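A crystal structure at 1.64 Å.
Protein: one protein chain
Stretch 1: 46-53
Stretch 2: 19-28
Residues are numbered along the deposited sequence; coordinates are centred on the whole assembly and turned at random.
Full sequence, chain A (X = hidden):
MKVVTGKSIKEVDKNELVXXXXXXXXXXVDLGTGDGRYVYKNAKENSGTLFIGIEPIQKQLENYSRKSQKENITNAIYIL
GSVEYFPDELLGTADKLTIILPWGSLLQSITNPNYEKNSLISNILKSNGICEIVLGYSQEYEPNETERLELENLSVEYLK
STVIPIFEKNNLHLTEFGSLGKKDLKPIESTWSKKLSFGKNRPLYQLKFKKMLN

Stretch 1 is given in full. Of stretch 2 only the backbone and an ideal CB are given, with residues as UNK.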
# COMPACT_ATOMS: atom_id res chain seq x y z
N ASN A 46 5.91 8.77 -12.42
CA ASN A 46 4.58 9.33 -12.70
C ASN A 46 4.48 10.68 -11.99
O ASN A 46 3.97 10.76 -10.87
CB ASN A 46 3.47 8.38 -12.25
CG ASN A 46 3.66 6.97 -12.78
OD1 ASN A 46 3.18 6.63 -13.87
ND2 ASN A 46 4.34 6.13 -12.00
N SER A 47 4.94 11.74 -12.66
CA SER A 47 4.97 13.05 -12.03
C SER A 47 3.58 13.63 -11.81
O SER A 47 3.44 14.58 -11.03
CB SER A 47 5.80 14.02 -12.87
OG SER A 47 5.16 14.31 -14.10
N GLY A 48 2.55 13.09 -12.48
CA GLY A 48 1.19 13.56 -12.32
C GLY A 48 0.42 12.97 -11.16
O GLY A 48 -0.69 13.41 -10.87
N THR A 49 0.98 11.97 -10.49
CA THR A 49 0.32 11.29 -9.39
C THR A 49 1.06 11.60 -8.09
O THR A 49 2.29 11.61 -8.05
CB THR A 49 0.29 9.78 -9.64
OG1 THR A 49 -0.49 9.50 -10.81
CG2 THR A 49 -0.31 9.05 -8.46
N LEU A 50 0.30 11.86 -7.02
CA LEU A 50 0.88 12.01 -5.69
C LEU A 50 0.92 10.65 -5.02
O LEU A 50 -0.12 9.99 -4.89
CB LEU A 50 0.08 13.01 -4.86
CG LEU A 50 0.55 13.23 -3.41
CD1 LEU A 50 1.93 13.84 -3.35
CD2 LEU A 50 -0.48 14.11 -2.67
N PHE A 51 2.10 10.22 -4.58
CA PHE A 51 2.25 8.95 -3.89
C PHE A 51 2.52 9.19 -2.41
O PHE A 51 3.44 9.94 -2.05
CB PHE A 51 3.39 8.12 -4.51
CG PHE A 51 3.12 7.71 -5.94
CD1 PHE A 51 3.43 8.57 -6.98
CD2 PHE A 51 2.53 6.49 -6.23
CE1 PHE A 51 3.17 8.21 -8.29
CE2 PHE A 51 2.27 6.13 -7.56
CZ PHE A 51 2.59 6.99 -8.58
N ILE A 52 1.76 8.52 -1.55
CA ILE A 52 1.82 8.71 -0.11
C ILE A 52 2.14 7.38 0.55
O ILE A 52 1.32 6.46 0.50
CB ILE A 52 0.50 9.26 0.44
CG1 ILE A 52 0.11 10.52 -0.33
CG2 ILE A 52 0.63 9.48 1.94
CD1 ILE A 52 -1.22 11.15 0.13
N GLY A 53 3.30 7.28 1.19
CA GLY A 53 3.64 6.11 1.98
C GLY A 53 3.31 6.34 3.45
O GLY A 53 3.57 7.42 3.99
N UNK A 19 -4.50 21.60 0.07
CA UNK A 19 -3.79 22.38 -0.94
C UNK A 19 -2.83 21.50 -1.74
O UNK A 19 -2.62 21.74 -2.94
CB UNK A 19 -3.03 23.53 -0.28
N UNK A 20 -2.28 20.48 -1.10
CA UNK A 20 -1.36 19.57 -1.78
C UNK A 20 -2.11 18.60 -2.67
O UNK A 20 -1.78 18.45 -3.86
CB UNK A 20 -0.52 18.80 -0.76
N UNK A 21 -3.14 17.94 -2.12
CA UNK A 21 -3.92 16.98 -2.91
C UNK A 21 -4.50 17.62 -4.16
O UNK A 21 -4.55 17.00 -5.22
CB UNK A 21 -5.05 16.39 -2.06
N UNK A 22 -4.97 18.86 -4.04
CA UNK A 22 -5.67 19.49 -5.15
C UNK A 22 -4.75 19.78 -6.33
O UNK A 22 -5.25 20.01 -7.44
CB UNK A 22 -6.33 20.79 -4.68
N UNK A 23 -3.44 19.76 -6.13
CA UNK A 23 -2.50 19.99 -7.21
C UNK A 23 -2.35 18.79 -8.14
O UNK A 23 -1.78 18.95 -9.23
CB UNK A 23 -1.13 20.36 -6.63
N UNK A 24 -2.86 17.62 -7.76
CA UNK A 24 -2.67 16.41 -8.54
C UNK A 24 -4.00 15.86 -9.04
O UNK A 24 -5.04 16.02 -8.41
CB UNK A 24 -1.94 15.35 -7.71
N UNK A 25 -3.94 15.18 -10.19
CA UNK A 25 -5.12 14.55 -10.77
C UNK A 25 -5.37 13.15 -10.21
O UNK A 25 -6.52 12.68 -10.27
CB UNK A 25 -4.97 14.48 -12.29
N UNK A 26 -4.35 12.49 -9.69
CA UNK A 26 -4.46 11.18 -9.05
C UNK A 26 -3.67 11.19 -7.75
O UNK A 26 -2.56 11.74 -7.70
CB UNK A 26 -3.96 10.07 -9.98
N UNK A 27 -4.21 10.53 -6.73
CA UNK A 27 -3.53 10.32 -5.46
C UNK A 27 -3.48 8.82 -5.22
O UNK A 27 -4.48 8.11 -5.42
CB UNK A 27 -4.23 11.05 -4.31
N UNK A 28 -2.30 8.33 -4.82
CA UNK A 28 -2.12 6.92 -4.49
C UNK A 28 -1.54 6.82 -3.08
O UNK A 28 -0.58 7.51 -2.74
CB UNK A 28 -1.21 6.23 -5.51

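Two short strands run parallel here, with Leu50 beside position 27 and Phe51 beside position 28, and the backbone fixes the register before any side chain is chosen. The N of Leu50 donates to the O of position 26 (2.9 Å), the N of position 28 to the O of Leu50 (2.7 Å), and the N of Ile52 to the O of position 28 (2.8 Å). Side chains must then alternate between the face carrying Leu50 and the face carrying Thr49 and Phe51.

Position 19 is helical, and its CB finds nothing of stretch 1 within reach; any helix-tolerant residue would serve. It is Asn19.

At position 20 the helical CB points sideways, 5.1 Å from the CD2 of Leu50. A medium or large aliphatic group could cover that methyl. Ile20 does so, its CG2 lying 3.9 Å from Leu50 CD2.

Position 21 is also helical, and its CB stands 5.1 Å from the same CD2 of Leu50, again sideways. Leucine, isoleucine or methionine could reach inward. Leu21, with chi1 m and chi2 t, brings its CD2 to 3.7 Å from Leu50 CD2 and to 4.4 Å from Ile52 CD1, so one methyl touches two residues of the strand.

Positions 22 and 23 lie in the middle of a type I turn and face nothing of stretch 1. Small or polar residues suit them, and Asn22 and Ala23 are found.

Position 24 has extended backbone angles and points its CB toward stretch 1, 3.9 Å from Gly48 O and 4.2 Å from Leu50 CB. A broad, flat side chain or a long apolar one could therefore cover the side chain of Leu50. Tyr24 lays one ring face over Leu50: the CB of Leu50 sits 3.8 Å from the ring centroid in a CH-pi contact. The ring edge meets the carbonyls of the turn, with Tyr24 CD1 3.7 Å from Gly48 O.

Position 25 turns its CB sideways, 4.6 Å from Gly48 O, with open space beyond; a flexible polar residue is natural. Lys25 leads its end away.

Position 26 puts its CB on the Thr49 face, 3.6 Å from Thr49 OG1. A long flexible side chain such as lysine, arginine, glutamine or glutamate would suit, or a threonine, since the CB packs by Thr49 and the end need not meet stretch 1. Lys26 packs its CB 3.6 Å from that OG1, then carries its amine away.

Position 27 shares the Leu50 face, its CB 5.4 Å from Ile52 CD1. A beta-branched or other aliphatic residue fits. Val27 spreads its branches: CG1 is 3.9 Å from Ile52 CD1, while CG2 is 4.3 Å from Leu50 CB.

Position 28 returns to the Thr49 face, its CB 3.8 Å from Phe51 CD2 and 4.2 Å from Thr49 CG2. Stretch 1 offers no charge, so an aliphatic or a long polar chain with an apolar stem could line the ring. Glu28 runs extended, chi1 and chi2 both t, and sets its OE1 3.3 Å from Phe51 CE2; its OE2 is hydrogen-bonded elsewhere in the structure.

Stretch 2 (19-28) NILNAYKKVE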
# COMPACT_ATOMS: atom_id res chain seq x y z
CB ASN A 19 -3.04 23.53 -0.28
CG ASN A 19 -3.97 24.55 0.35
OD1 ASN A 19 -5.08 24.77 -0.12
ND2 ASN A 19 -3.51 25.19 1.42
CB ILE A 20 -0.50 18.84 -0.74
CG1 ILE A 20 0.42 19.83 -0.02
CG2 ILE A 20 0.30 17.70 -1.39
CD1 ILE A 20 1.16 19.20 1.13
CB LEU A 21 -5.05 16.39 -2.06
CG LEU A 21 -4.66 15.68 -0.78
CD1 LEU A 21 -5.92 15.34 0.02
CD2 LEU A 21 -3.86 14.42 -1.08
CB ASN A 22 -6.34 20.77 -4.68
CG ASN A 22 -7.58 20.50 -3.85
OD1 ASN A 22 -8.03 19.35 -3.76
ND2 ASN A 22 -8.15 21.55 -3.26
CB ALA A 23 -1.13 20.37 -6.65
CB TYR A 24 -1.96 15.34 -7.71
CG TYR A 24 -0.59 15.77 -7.27
CD1 TYR A 24 0.52 15.50 -8.05
CD2 TYR A 24 -0.41 16.44 -6.06
CE1 TYR A 24 1.78 15.88 -7.66
CE2 TYR A 24 0.85 16.82 -5.66
CZ TYR A 24 1.94 16.54 -6.46
OH TYR A 24 3.20 16.92 -6.06
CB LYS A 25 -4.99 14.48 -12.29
CG LYS A 25 -5.01 15.84 -12.96
CD LYS A 25 -6.28 16.60 -12.59
CE LYS A 25 -6.15 18.10 -12.86
NZ LYS A 25 -5.34 18.78 -11.81
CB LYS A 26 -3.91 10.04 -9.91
CG LYS A 26 -4.55 9.80 -11.26
CD LYS A 26 -3.82 8.61 -11.92
CE LYS A 26 -4.39 8.23 -13.28
NZ LYS A 26 -4.00 9.18 -14.36
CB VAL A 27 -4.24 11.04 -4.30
CG1 VAL A 27 -3.59 10.70 -2.97
CG2 VAL A 27 -4.23 12.55 -4.54
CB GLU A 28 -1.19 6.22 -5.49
CG GLU A 28 -0.90 4.78 -5.08
CD GLU A 28 -0.20 3.98 -6.16
OE1 GLU A 28 -0.46 4.25 -7.35
OE2 GLU A 28 0.60 3.08 -5.81
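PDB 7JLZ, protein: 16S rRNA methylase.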